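Local atomic coordinates of putative molybdenum cofactor biosynthesis protein (Corynebacterium diphtheriae, PDB entry 2G2C), a protein that probably binds molybdopterin and takes part in the biosynthesis of the molybdenum cofactor, although its exact role remains unestablished. Residues 8-13 against 43-48; 104-109 against 150-155; 95-100 against 127-132. One frame throughout, in Å; residues are numbered along the deposited sequence. Where two conformers were deposited one is given.

Interaction 1 of 3, residues 8-13 against 43-48; sequences SAIIVV and YELISE
Residues 8-13 and 43-48 belong to the two strands of a beta-alpha-beta crossover, the repeating unit of an alpha/beta sheet, whose connection includes helix 26-34. They run parallel at 17°, and a beta bulge interrupts the pairing. Ser8 N donates to Glu44 O at 2.8 Å, and Ser8 O accepts from Ile46 N almost straight along its C=O axis, so that Ser8 grips the peptides flanking Leu45. Ile46 is the extra residue: its backbone turns to a near-helical psi of -16°, and the next bond, from Ile10 N, consequently goes to Ser47 O at 3.0 Å. Beyond the bulge, Ala9 pairs with Ser47 and Ile10 with Glu48.

Ile10 illustrates how the face toward helix 26-34 is filled. Its CB lies 4.2 Å from Glu48 CB, the neighbour in register. With chi1 at -65°, CG1 stands anti to the carbonyl carbon and comes within 3.7 Å of Leu45 CD1. The chain then extends, and its tip, CD1, touches the same Leu45 methyl and, more loosely, CD2. The two side chains cross at about a right angle, and Leu30 of the helix also packs on Ile10. On the opposite face, Ala9 and Ser47 bring their CB atoms together, while Ala65 of helix 55-67 packs on Ala9.

Polar atoms mark both ends of the pairing. A water donates to Ile10 O and also hydrogen-bonds Ser47 OG, at 2.6 Å from that hydroxyl. At the other end, the hydroxyl of Ser8 is bonded to Ile6 O, two residues back along the same strand, and the same OG approaches the edge of the Tyr43 ring in its plane, 3.4 Å from CD1.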
ATOM      1  N   SER A   8       2.468   9.993   3.794  1.00 13.34           N
ATOM      2  CA  SER A   8       1.993   8.616   3.666  1.00 12.69           C
ATOM      3  C   SER A   8       0.511   8.469   3.872  1.00 12.36           C
ATOM      4  O   SER A   8      -0.099   9.224   4.639  1.00 12.89           O
ATOM      5  CB  SER A   8       2.729   7.659   4.616  1.00 13.96           C
ATOM      6  OG  SER A   8       4.139   7.770   4.461  1.00 15.12           O
ATOM      7  N   ALA A   9      -0.059   7.459   3.225  1.00 11.20           N
ATOM      8  CA  ALA A   9      -1.480   7.133   3.414  1.00 11.35           C
ATOM      9  C   ALA A   9      -1.658   5.657   3.595  1.00 11.90           C
ATOM     10  O   ALA A   9      -0.999   4.829   2.908  1.00 12.51           O
ATOM     11  CB  ALA A   9      -2.347   7.623   2.227  1.00 11.89           C
ATOM     12  N   ILE A  10      -2.573   5.319   4.488  1.00 11.06           N
ATOM     13  CA  ILE A  10      -2.968   3.915   4.668  1.00 11.35           C
ATOM     14  C   ILE A  10      -4.405   3.716   4.195  1.00 12.21           C
ATOM     15  O   ILE A  10      -5.294   4.552   4.515  1.00 12.09           O
ATOM     16  CB  ILE A  10      -2.833   3.484   6.154  1.00 11.33           C
ATOM     17  CG1 ILE A  10      -1.339   3.533   6.568  1.00 10.58           C
ATOM     18  CG2 ILE A  10      -3.578   2.133   6.417  1.00 11.61           C
ATOM     19  CD1 ILE A  10      -1.092   3.415   8.065  1.00 11.82           C
ATOM     20  N   ILE A  11      -4.621   2.632   3.448  1.00 10.41           N
ATOM     21  CA  ILE A  11      -5.978   2.291   2.971  1.00 10.84           C
ATOM     22  C   ILE A  11      -6.263   0.846   3.326  1.00 11.01           C
ATOM     23  O   ILE A  11      -5.638  -0.070   2.776  1.00 11.50           O
ATOM     24  CB  ILE A  11      -6.098   2.479   1.436  1.00 10.31           C
ATOM     25  CG1 ILE A  11      -5.809   3.952   1.096  1.00 12.51           C
ATOM     26  CG2 ILE A  11      -7.459   2.011   0.957  1.00 11.75           C
ATOM     27  CD1 ILE A  11      -5.536   4.224  -0.419  1.00 12.15           C
ATOM     28  N   VAL A  12      -7.137   0.646   4.311  1.00 11.72           N
ATOM     29  CA  VAL A  12      -7.476  -0.713   4.693  1.00 11.44           C
ATOM     30  C   VAL A  12      -8.748  -1.120   3.932  1.00 11.82           C
ATOM     31  O   VAL A  12      -9.751  -0.433   3.979  1.00 12.77           O
ATOM     32  CB  VAL A  12      -7.665  -0.824   6.230  1.00 11.83           C
ATOM     33  CG1 VAL A  12      -8.247  -2.161   6.596  1.00 12.11           C
ATOM     34  CG2 VAL A  12      -6.330  -0.574   6.933  1.00 13.67           C
ATOM     35  N   VAL A  13      -8.667  -2.231   3.214  1.00 11.90           N
ATOM     36  CA  VAL A  13      -9.719  -2.629   2.295  1.00 12.36           C
ATOM     37  C   VAL A  13     -10.403  -3.873   2.893  1.00 13.24           C
ATOM     38  O   VAL A  13      -9.798  -4.967   2.946  1.00 13.49           O
ATOM     39  CB  VAL A  13      -9.125  -2.942   0.881  1.00 12.32           C
ATOM     40  CG1 VAL A  13     -10.217  -3.337  -0.121  1.00 14.34           C
ATOM     41  CG2 VAL A  13      -8.257  -1.752   0.352  1.00 12.94           C
ATOM     42  N   TYR A  43       8.064   8.737   8.301  1.00 22.03           N
ATOM     43  CA  TYR A  43       6.767   8.700   7.638  1.00 20.26           C
ATOM     44  C   TYR A  43       5.830   9.665   8.323  1.00 20.01           C
ATOM     45  O   TYR A  43       5.684   9.628   9.557  1.00 21.13           O
ATOM     46  CB  TYR A  43       6.153   7.293   7.684  1.00 20.30           C
ATOM     47  CG  TYR A  43       6.960   6.259   6.986  1.00 19.08           C
ATOM     48  CD1 TYR A  43       6.764   5.990   5.620  1.00 18.29           C
ATOM     49  CD2 TYR A  43       7.925   5.546   7.665  1.00 17.14           C
ATOM     50  CE1 TYR A  43       7.538   5.035   4.963  1.00 19.60           C
ATOM     51  CE2 TYR A  43       8.694   4.593   7.023  1.00 18.92           C
ATOM     52  CZ  TYR A  43       8.483   4.335   5.674  1.00 19.57           C
ATOM     53  OH  TYR A  43       9.228   3.398   5.012  1.00 22.44           O
ATOM     54  N   GLU A  44       5.193  10.521   7.538  1.00 18.32           N
ATOM     55  CA  GLU A  44       4.167  11.419   8.032  1.00 18.02           C
ATOM     56  C   GLU A  44       2.810  10.939   7.526  1.00 17.19           C
ATOM     57  O   GLU A  44       2.468  11.132   6.330  1.00 17.34           O
ATOM     58  CB  GLU A  44       4.429  12.859   7.539  1.00 18.39           C
ATOM     59  CG  GLU A  44       3.421  13.841   8.113  1.00 22.43           C
ATOM     60  CD  GLU A  44       3.453  15.215   7.462  1.00 30.39           C
ATOM     61  OE1 GLU A  44       4.473  15.567   6.836  1.00 33.77           O
ATOM     62  OE2 GLU A  44       2.447  15.941   7.593  1.00 32.22           O
ATOM     63  N   LEU A  45       2.049  10.293   8.401  1.00 17.37           N
ATOM     64  CA  LEU A  45       0.740   9.763   8.001  1.00 16.76           C
ATOM     65  C   LEU A  45      -0.287  10.878   7.811  1.00 17.45           C
ATOM     66  O   LEU A  45      -0.777  11.451   8.802  1.00 19.65           O
ATOM     67  CB  LEU A  45       0.224   8.743   9.016  1.00 16.95           C
ATOM     68  CG  LEU A  45      -1.036   7.973   8.622  1.00 20.11           C
ATOM     69  CD1 LEU A  45      -0.751   7.041   7.454  1.00 18.01           C
ATOM     70  CD2 LEU A  45      -1.468   7.179   9.821  1.00 19.06           C
ATOM     71  N   ILE A  46      -0.603  11.202   6.563  1.00 16.30           N
ATOM     72  CA  ILE A  46      -1.537  12.296   6.295  1.00 16.19           C
ATOM     73  C   ILE A  46      -2.982  11.858   6.191  1.00 15.86           C
ATOM     74  O   ILE A  46      -3.894  12.683   6.280  1.00 16.28           O
ATOM     75  CB  ILE A  46      -1.096  13.117   5.075  1.00 16.73           C
ATOM     76  CG1 ILE A  46      -1.329  12.330   3.777  1.00 17.31           C
ATOM     77  CG2 ILE A  46       0.371  13.585   5.293  1.00 16.45           C
ATOM     78  CD1 ILE A  46      -1.208  13.189   2.487  1.00 20.85           C
ATOM     79  N   SER A  47      -3.190  10.551   6.031  1.00 14.13           N
ATOM     80  CA  SER A  47      -4.515   9.989   5.806  0.50 13.56           C
ATOM     81  C   SER A  47      -4.532   8.520   6.212  1.00 13.59           C
ATOM     82  O   SER A  47      -3.580   7.815   5.895  1.00 13.48           O
ATOM     83  CB  SER A  47      -4.853  10.105   4.313  0.50 14.01           C
ATOM     84  OG  SER A  47      -6.100   9.513   4.011  0.50 13.17           O
ATOM     85  N   GLU A  48      -5.599   8.084   6.872  1.00 13.63           N
ATOM     86  CA  GLU A  48      -5.883   6.645   6.973  1.00 14.00           C
ATOM     87  C   GLU A  48      -7.365   6.455   6.813  1.00 14.10           C
ATOM     88  O   GLU A  48      -8.169   7.239   7.339  1.00 15.25           O
ATOM     89  CB  GLU A  48      -5.385   6.020   8.273  1.00 15.40           C
ATOM     90  CG  GLU A  48      -5.987   6.631   9.524  1.00 16.07           C
ATOM     91  CD  GLU A  48      -7.353   6.058   9.931  1.00 18.30           C
ATOM     92  OE1 GLU A  48      -7.980   6.675  10.823  1.00 21.47           O
ATOM     93  OE2 GLU A  48      -7.816   5.020   9.389  1.00 18.92           O
TER
HETATM   94  O   HOH W   1      -5.765   7.074   3.079  1.00 13.61           O

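Interaction 2 of 3, residues 104-109 against 150-155; sequences QQILIH and WAVISP
Ala151 opens the contact that helix 143-153 makes with helix 100-109, an apolar helix-to-helix seam in this alpha/beta fold with no direct hydrogen bond across it. The methyl CB of Ala151 lies 3.5 Å from His109 CE1, near the ring's ND1-CE1 side. His109 has CG anti to its backbone N (chi1 -174°), which carries the imidazole across to the other helix.

Val152 follows as the centrepiece, its three side-chain carbons spread over one turn of the partner. CB meets Ile106 CG1 at 3.6 Å. CG1, anti to the backbone N, rests on the aliphatic CB of Gln105 and, also at 3.7 Å, on the amide NE2 of Gln105. CG2 presses against the backbone itself, at Ile106 CA and Gln105 O. Above this apolar patch a water donates to Val152 O and accepts a weak bond from Gln105 NE2. Ile153 adds a looser touch, CD1 to Ile106 CD1 at 4.4 Å.

Trp150 points away from this seam, packing on Leu33 and Met34, so that helix 143-153 lies between helix 100-109 and helix 26-34.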
ATOM      1  N   GLN A 104       8.368 -10.107  -5.972  1.00 14.35           N
ATOM      2  CA  GLN A 104       8.980 -11.427  -5.937  1.00 15.07           C
ATOM      3  C   GLN A 104       9.704 -11.664  -4.614  1.00 14.24           C
ATOM      4  O   GLN A 104       9.610 -12.780  -4.053  1.00 14.99           O
ATOM      5  CB  GLN A 104       9.902 -11.610  -7.156  1.00 15.95           C
ATOM      6  CG  GLN A 104       9.065 -11.676  -8.432  1.00 18.75           C
ATOM      7  CD  GLN A 104       9.917 -11.714  -9.661  1.00 23.94           C
ATOM      8  OE1 GLN A 104      11.074 -12.149  -9.602  1.00 24.69           O
ATOM      9  NE2 GLN A 104       9.348 -11.293 -10.799  1.00 27.50           N
ATOM     10  N   GLN A 105      10.403 -10.644  -4.102  1.00 14.24           N
ATOM     11  CA  GLN A 105      11.125 -10.769  -2.827  0.50 13.90           C
ATOM     12  C   GLN A 105      10.154 -10.962  -1.669  1.00 14.49           C
ATOM     13  O   GLN A 105      10.434 -11.703  -0.740  1.00 15.12           O
ATOM     14  CB  GLN A 105      12.008  -9.540  -2.566  0.50 14.69           C
ATOM     15  CG  GLN A 105      13.225  -9.469  -3.452  0.50 16.95           C
ATOM     16  CD  GLN A 105      14.285  -8.500  -2.950  0.50 10.19           C
ATOM     17  OE1 GLN A 105      15.498  -8.781  -3.030  0.50 20.97           O
ATOM     18  NE2 GLN A 105      13.845  -7.345  -2.432  0.50 19.58           N
ATOM     19  N   ILE A 106       9.000 -10.290  -1.746  1.00 14.64           N
ATOM     20  CA  ILE A 106       8.005 -10.421  -0.682  1.00 14.91           C
ATOM     21  C   ILE A 106       7.544 -11.875  -0.608  1.00 16.06           C
ATOM     22  O   ILE A 106       7.377 -12.442   0.490  1.00 16.69           O
ATOM     23  CB  ILE A 106       6.805  -9.475  -0.907  1.00 15.05           C
ATOM     24  CG1 ILE A 106       7.210  -8.043  -0.645  1.00 14.01           C
ATOM     25  CG2 ILE A 106       5.602  -9.917  -0.063  1.00 16.26           C
ATOM     26  CD1 ILE A 106       6.230  -7.020  -1.262  1.00 12.85           C
ATOM     27  N   LEU A 107       7.385 -12.478  -1.782  1.00 17.21           N
ATOM     28  CA  LEU A 107       7.000 -13.864  -1.856  1.00 18.50           C
ATOM     29  C   LEU A 107       8.139 -14.812  -1.415  1.00 18.48           C
ATOM     30  O   LEU A 107       7.902 -15.774  -0.669  1.00 21.33           O
ATOM     31  CB  LEU A 107       6.550 -14.148  -3.278  1.00 19.36           C
ATOM     32  CG  LEU A 107       5.668 -15.373  -3.385  1.00 22.62           C
ATOM     33  CD1 LEU A 107       4.559 -15.423  -2.304  1.00 24.20           C
ATOM     34  CD2 LEU A 107       5.102 -15.314  -4.761  1.00 23.22           C
ATOM     35  N   ILE A 108       9.378 -14.532  -1.837  1.00 18.39           N
ATOM     36  CA  ILE A 108      10.527 -15.335  -1.425  1.00 19.50           C
ATOM     37  C   ILE A 108      10.667 -15.300   0.108  1.00 21.24           C
ATOM     38  O   ILE A 108      10.845 -16.349   0.748  1.00 22.99           O
ATOM     39  CB  ILE A 108      11.821 -14.845  -2.111  1.00 19.07           C
ATOM     40  CG1 ILE A 108      11.795 -15.169  -3.607  1.00 18.08           C
ATOM     41  CG2 ILE A 108      13.081 -15.439  -1.427  1.00 20.19           C
ATOM     42  CD1 ILE A 108      12.796 -14.333  -4.440  1.00 18.71           C
ATOM     43  N   HIS A 109      10.531 -14.105   0.681  1.00 22.32           N
ATOM     44  CA  HIS A 109      10.624 -13.903   2.146  1.00 24.33           C
ATOM     45  C   HIS A 109       9.448 -14.507   2.922  1.00 25.12           C
ATOM     46  O   HIS A 109       9.612 -14.950   4.061  1.00 26.79           O
ATOM     47  CB  HIS A 109      10.713 -12.405   2.492  1.00 24.57           C
ATOM     48  CG  HIS A 109      10.957 -12.135   3.949  1.00 27.12           C
ATOM     49  ND1 HIS A 109      10.012 -11.560   4.773  1.00 28.66           N
ATOM     50  CD2 HIS A 109      12.032 -12.392   4.734  1.00 28.51           C
ATOM     51  CE1 HIS A 109      10.501 -11.457   5.996  1.00 26.64           C
ATOM     52  NE2 HIS A 109      11.730 -11.940   5.997  1.00 28.74           N
ATOM     53  N   TRP A 150       6.329  -5.505   4.717  1.00 11.90           N
ATOM     54  CA  TRP A 150       7.115  -4.430   5.289  1.00 12.87           C
ATOM     55  C   TRP A 150       8.601  -4.791   5.352  1.00 12.80           C
ATOM     56  O   TRP A 150       9.472  -3.956   5.097  1.00 12.78           O
ATOM     57  CB  TRP A 150       6.596  -4.083   6.697  1.00 13.24           C
ATOM     58  CG  TRP A 150       7.193  -2.832   7.142  1.00 12.62           C
ATOM     59  CD1 TRP A 150       8.269  -2.678   7.997  1.00 14.52           C
ATOM     60  CD2 TRP A 150       6.796  -1.515   6.750  1.00 13.62           C
ATOM     61  NE1 TRP A 150       8.520  -1.359   8.173  1.00 15.58           N
ATOM     62  CE2 TRP A 150       7.648  -0.616   7.419  1.00 14.20           C
ATOM     63  CE3 TRP A 150       5.799  -1.011   5.896  1.00 15.93           C
ATOM     64  CZ2 TRP A 150       7.545   0.777   7.266  1.00 15.11           C
ATOM     65  CZ3 TRP A 150       5.671   0.381   5.750  1.00 17.01           C
ATOM     66  CH2 TRP A 150       6.551   1.253   6.430  1.00 16.24           C
ATOM     67  N   ALA A 151       8.906  -6.042   5.705  1.00 12.56           N
ATOM     68  CA  ALA A 151      10.303  -6.473   5.796  1.00 12.76           C
ATOM     69  C   ALA A 151      11.057  -6.293   4.505  1.00 12.93           C
ATOM     70  O   ALA A 151      12.269  -6.056   4.503  1.00 13.22           O
ATOM     71  CB  ALA A 151      10.381  -7.942   6.242  1.00 12.53           C
ATOM     72  N   VAL A 152      10.352  -6.456   3.389  1.00 12.63           N
ATOM     73  CA  VAL A 152      11.001  -6.266   2.084  1.00 14.66           C
ATOM     74  C   VAL A 152      11.035  -4.799   1.659  1.00 14.60           C
ATOM     75  O   VAL A 152      12.045  -4.302   1.129  1.00 16.06           O
ATOM     76  CB  VAL A 152      10.322  -7.123   1.018  1.00 14.44           C
ATOM     77  CG1 VAL A 152      10.824  -6.731  -0.404  1.00 16.00           C
ATOM     78  CG2 VAL A 152      10.546  -8.631   1.330  1.00 14.66           C
ATOM     79  N   ILE A 153       9.921  -4.101   1.856  1.00 14.70           N
ATOM     80  CA  ILE A 153       9.840  -2.712   1.369  1.00 14.71           C
ATOM     81  C   ILE A 153      10.665  -1.758   2.201  1.00 14.05           C
ATOM     82  O   ILE A 153      11.325  -0.865   1.675  1.00 14.67           O
ATOM     83  CB  ILE A 153       8.356  -2.228   1.381  1.00 15.37           C
ATOM     84  CG1 ILE A 153       7.545  -3.101   0.416  1.00 16.40           C
ATOM     85  CG2 ILE A 153       8.231  -0.682   1.086  1.00 17.70           C
ATOM     86  CD1 ILE A 153       7.927  -2.978  -1.027  1.00 17.38           C
ATOM     87  N   SER A 154      10.612  -1.907   3.529  1.00 13.75           N
ATOM     88  CA  SER A 154      11.258  -0.914   4.412  1.00 14.84           C
ATOM     89  C   SER A 154      12.707  -0.609   4.042  1.00 15.40           C
ATOM     90  O   SER A 154      13.091   0.564   3.927  1.00 16.26           O
ATOM     91  CB  SER A 154      11.186  -1.393   5.873  1.00 14.77           C
ATOM     92  OG  SER A 154      11.712  -0.392   6.714  1.00 17.51           O
ATOM     93  N   PRO A 155      13.532  -1.663   3.868  1.00 16.30           N
ATOM     94  CA  PRO A 155      14.934  -1.353   3.607  1.00 17.42           C
ATOM     95  C   PRO A 155      15.172  -0.639   2.271  1.00 17.39           C
ATOM     96  O   PRO A 155      16.218  -0.018   2.104  1.00 18.43           O
ATOM     97  CB  PRO A 155      15.613  -2.742   3.587  1.00 17.50           C
ATOM     98  CG  PRO A 155      14.623  -3.649   4.271  1.00 19.92           C
ATOM     99  CD  PRO A 155      13.288  -3.114   3.958  1.00 17.93           C
TER
HETATM  100  O   HOH W   2      14.215  -5.550  -0.084  1.00 36.61           O

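Interaction 3 of 3, residues 95-100 against 127-132; sequences IHTRCE and TGRDDH
His96 and Thr97 both face Val126, a classic beta bulge at the start of the short strand 97-98, while residues 127-132 leave strand 124-126 as an irregular loop that passes through an almost fully extended Gly128. The side chains of the bulge reach over that loop. In His96, CG is anti to the backbone N (chi1 176°), and CB settles 3.4 Å from Thr127 C, against the peptide that leads into Gly128. The carbonyl carbon of Gly128 lies over one face of the imidazole. Farther along, His96 CE1 meets Arg129 CG at 3.4 Å.

Thr97 OG1 is the polar centre, held by two bonds. One joins it to His96 ND1 at 2.8 Å, which fixes the rotation of the ring; either atom could be the donor. The other comes from Arg129 NH1 at 3.0 Å, with the hydroxyl near the edge of the guanidinium, 22° out of its plane.

The contact lies at the margin of the mixed sheet: strand 97-98 is outermost within the chain, and the loop joins the antiparallel strands 124-126 and 135-139 as a hairpin. Thr127 OG1 ties the base of the loop by bonding to Ala134 N.

Arg129 reaches Thr97 by bending at chi2 and chi3, which folds the guanidinium back until it stands perpendicular to the imidazole. His96 ND1 and Arg129 NH1 are then 4.5 Å apart, so the arginine's charge would probably disfavour a protonated His96. Toward the end of the loop, Asp130 OD1 accepts from His132 N at 2.9 Å and forms an Asx turn.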
ATOM      1  N   ILE A  95      -0.317   2.828 -11.958  1.00 11.24           N
ATOM      2  CA  ILE A  95       1.122   2.527 -11.964  1.00 11.04           C
ATOM      3  C   ILE A  95       1.770   2.901 -13.279  1.00 11.68           C
ATOM      4  O   ILE A  95       1.282   2.541 -14.376  1.00 13.08           O
ATOM      5  CB  ILE A  95       1.351   1.023 -11.631  1.00 10.63           C
ATOM      6  CG1 ILE A  95       0.859   0.726 -10.193  1.00 11.72           C
ATOM      7  CG2 ILE A  95       2.791   0.610 -11.906  1.00 11.91           C
ATOM      8  CD1 ILE A  95       1.459   1.670  -9.139  1.00 14.74           C
ATOM      9  N   HIS A  96       2.889   3.603 -13.140  1.00 11.03           N
ATOM     10  CA  HIS A  96       3.746   3.970 -14.261  1.00 11.00           C
ATOM     11  C   HIS A  96       4.780   2.867 -14.485  1.00 12.75           C
ATOM     12  O   HIS A  96       5.013   2.445 -15.616  1.00 14.02           O
ATOM     13  CB  HIS A  96       4.430   5.320 -13.944  1.00 12.02           C
ATOM     14  CG  HIS A  96       5.414   5.785 -14.983  1.00 13.49           C
ATOM     15  ND1 HIS A  96       6.632   5.167 -15.184  1.00 12.87           N
ATOM     16  CD2 HIS A  96       5.404   6.871 -15.803  1.00 13.13           C
ATOM     17  CE1 HIS A  96       7.293   5.799 -16.146  1.00 14.14           C
ATOM     18  NE2 HIS A  96       6.562   6.834 -16.543  1.00 14.49           N
ATOM     19  N   THR A  97       5.431   2.450 -13.389  1.00 12.09           N
ATOM     20  CA  THR A  97       6.463   1.418 -13.442  1.00 11.88           C
ATOM     21  C   THR A  97       6.269   0.477 -12.271  1.00 12.10           C
ATOM     22  O   THR A  97       6.190   0.918 -11.114  1.00 13.00           O
ATOM     23  CB  THR A  97       7.880   2.056 -13.315  1.00 12.33           C
ATOM     24  OG1 THR A  97       8.110   2.980 -14.397  1.00 11.49           O
ATOM     25  CG2 THR A  97       8.997   1.002 -13.281  1.00 11.85           C
ATOM     26  N   ARG A  98       6.158  -0.804 -12.587  1.00 13.39           N
ATOM     27  CA  ARG A  98       6.018  -1.830 -11.561  1.00 14.82           C
ATOM     28  C   ARG A  98       7.371  -2.167 -10.959  1.00 15.96           C
ATOM     29  O   ARG A  98       8.433  -1.980 -11.607  1.00 17.64           O
ATOM     30  CB  ARG A  98       5.432  -3.093 -12.191  1.00 15.87           C
ATOM     31  CG  ARG A  98       3.982  -2.983 -12.470  1.00 16.78           C
ATOM     32  CD  ARG A  98       3.148  -3.376 -11.231  1.00 18.30           C
ATOM     33  NE  ARG A  98       3.312  -4.793 -10.907  1.00 18.92           N
ATOM     34  CZ  ARG A  98       2.729  -5.800 -11.556  1.00 18.68           C
ATOM     35  NH1 ARG A  98       1.926  -5.574 -12.608  1.00 22.32           N
ATOM     36  NH2 ARG A  98       2.939  -7.050 -11.156  1.00 19.21           N
ATOM     37  N   CYS A  99       7.350  -2.622  -9.704  1.00 14.35           N
ATOM     38  CA  CYS A  99       8.563  -3.105  -9.048  1.00 15.57           C
ATOM     39  C   CYS A  99       8.403  -4.597  -8.805  1.00 16.01           C
ATOM     40  O   CYS A  99       8.190  -5.040  -7.663  1.00 15.29           O
ATOM     41  CB  CYS A  99       8.785  -2.375  -7.721  1.00 16.60           C
ATOM     42  SG  CYS A  99       8.960  -0.599  -7.892  1.00 19.93           S
ATOM     43  N   GLU A 100       8.446  -5.360  -9.893  1.00 16.94           N
ATOM     44  CA  GLU A 100       8.126  -6.798  -9.805  1.00 17.98           C
ATOM     45  C   GLU A 100       9.139  -7.599  -8.997  1.00 17.48           C
ATOM     46  O   GLU A 100       8.763  -8.591  -8.371  1.00 17.11           O
ATOM     47  CB  GLU A 100       7.912  -7.405 -11.195  1.00 19.42           C
ATOM     48  CG  GLU A 100       6.721  -6.744 -11.838  1.00 22.71           C
ATOM     49  CD  GLU A 100       6.340  -7.329 -13.151  1.00 34.14           C
ATOM     50  OE1 GLU A 100       6.259  -8.585 -13.256  1.00 28.86           O
ATOM     51  OE2 GLU A 100       6.093  -6.496 -14.059  1.00 29.97           O
ATOM     52  N   THR A 127       4.101   5.808  -9.401  1.00  9.16           N
ATOM     53  CA  THR A 127       3.134   6.492 -10.266  1.00 10.13           C
ATOM     54  C   THR A 127       3.795   7.412 -11.282  1.00 11.06           C
ATOM     55  O   THR A 127       3.118   8.025 -12.097  1.00 12.03           O
ATOM     56  CB  THR A 127       2.139   7.340  -9.475  1.00 10.60           C
ATOM     57  OG1 THR A 127       2.891   8.355  -8.799  1.00 11.69           O
ATOM     58  CG2 THR A 127       1.317   6.452  -8.506  1.00 10.19           C
ATOM     59  N   GLY A 128       5.114   7.470 -11.257  1.00 10.74           N
ATOM     60  CA  GLY A 128       5.890   8.352 -12.142  1.00 12.25           C
ATOM     61  C   GLY A 128       7.351   8.126 -11.866  1.00 12.65           C
ATOM     62  O   GLY A 128       7.720   7.205 -11.102  1.00 12.58           O
ATOM     63  N   ARG A 129       8.185   9.000 -12.423  1.00 12.34           N
ATOM     64  CA  ARG A 129       9.624   8.817 -12.302  1.00 12.74           C
ATOM     65  C   ARG A 129      10.406   9.973 -11.697  0.50 13.56           C
ATOM     66  O   ARG A 129      11.635   9.976 -11.704  0.50 12.72           O
ATOM     67  CB  ARG A 129      10.237   8.196 -13.574  1.00 12.29           C
ATOM     68  CG  ARG A 129       9.603   6.830 -13.935  1.00 11.34           C
ATOM     69  CD  ARG A 129      10.049   5.691 -12.985  1.00 13.04           C
ATOM     70  NE  ARG A 129      11.453   5.335 -13.266  1.00 11.99           N
ATOM     71  CZ  ARG A 129      11.856   4.526 -14.259  1.00 11.01           C
ATOM     72  NH1 ARG A 129      10.945   3.904 -15.021  1.00 11.26           N
ATOM     73  NH2 ARG A 129      13.166   4.334 -14.480  1.00 12.45           N
ATOM     74  N   ASP A 130       9.678  10.911 -11.100  1.00 13.49           N
ATOM     75  CA  ASP A 130      10.259  12.153 -10.657  1.00 14.20           C
ATOM     76  C   ASP A 130       9.892  12.400  -9.202  1.00 14.43           C
ATOM     77  O   ASP A 130       9.287  11.520  -8.539  1.00 14.40           O
ATOM     78  CB  ASP A 130       9.835  13.327 -11.544  1.00 15.45           C
ATOM     79  CG  ASP A 130       8.334  13.590 -11.529  1.00 17.86           C
ATOM     80  OD1 ASP A 130       7.587  13.246 -10.576  1.00 14.53           O
ATOM     81  OD2 ASP A 130       7.890  14.224 -12.521  1.00 24.76           O
ATOM     82  N   ASP A 131      10.206  13.605  -8.727  1.00 13.99           N
ATOM     83  CA  ASP A 131      10.047  13.905  -7.288  1.00 14.86           C
ATOM     84  C   ASP A 131       8.614  14.193  -6.828  1.00 15.24           C
ATOM     85  O   ASP A 131       8.359  14.574  -5.644  1.00 16.47           O
ATOM     86  CB  ASP A 131      11.074  14.946  -6.808  1.00 16.50           C
ATOM     87  CG  ASP A 131      10.842  16.326  -7.378  1.00 20.40           C
ATOM     88  OD1 ASP A 131       9.875  16.520  -8.130  1.00 22.33           O
ATOM     89  OD2 ASP A 131      11.666  17.220  -7.034  1.00 23.56           O
ATOM     90  N   HIS A 132       7.673  14.022  -7.769  1.00 13.51           N
ATOM     91  CA  HIS A 132       6.259  14.074  -7.445  1.00 13.98           C
ATOM     92  C   HIS A 132       5.642  12.671  -7.415  1.00 13.47           C
ATOM     93  O   HIS A 132       4.482  12.517  -7.004  1.00 14.86           O
ATOM     94  CB  HIS A 132       5.512  14.943  -8.439  1.00 14.67           C
ATOM     95  CG  HIS A 132       5.683  16.409  -8.176  1.00 19.02           C
ATOM     96  ND1 HIS A 132       4.674  17.330  -8.374  1.00 24.36           N
ATOM     97  CD2 HIS A 132       6.747  17.100  -7.695  1.00 21.33           C
ATOM     98  CE1 HIS A 132       5.119  18.530  -8.038  1.00 23.99           C
ATOM     99  NE2 HIS A 132       6.374  18.419  -7.627  1.00 22.38           N
TER

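How the interactions relate
Interactions 1 and 3 both belong to the mixed sheet, near its two outermost strands; the bulge of interaction 1 lies in the pairing itself, that of interaction 3 is made against strand 124-126. Interaction 1 is partly buried and held by parallel backbone bonds with apolar side chains on its faces; interaction 3 lies on the surface and depends on a histidine, a threonine and an arginine. Interaction 2, also partly buried, with Val152 inside and Gln105 and His109 exposed, joins helices by mostly apolar contact. It touches interaction 1 where Tyr43 OH packs 3.7 Å from Trp150 CH2. Interactions 2 and 3 are linked by sequence, since strand 97-98 leads into helix 100-109 through Cys99 at the N-cap position.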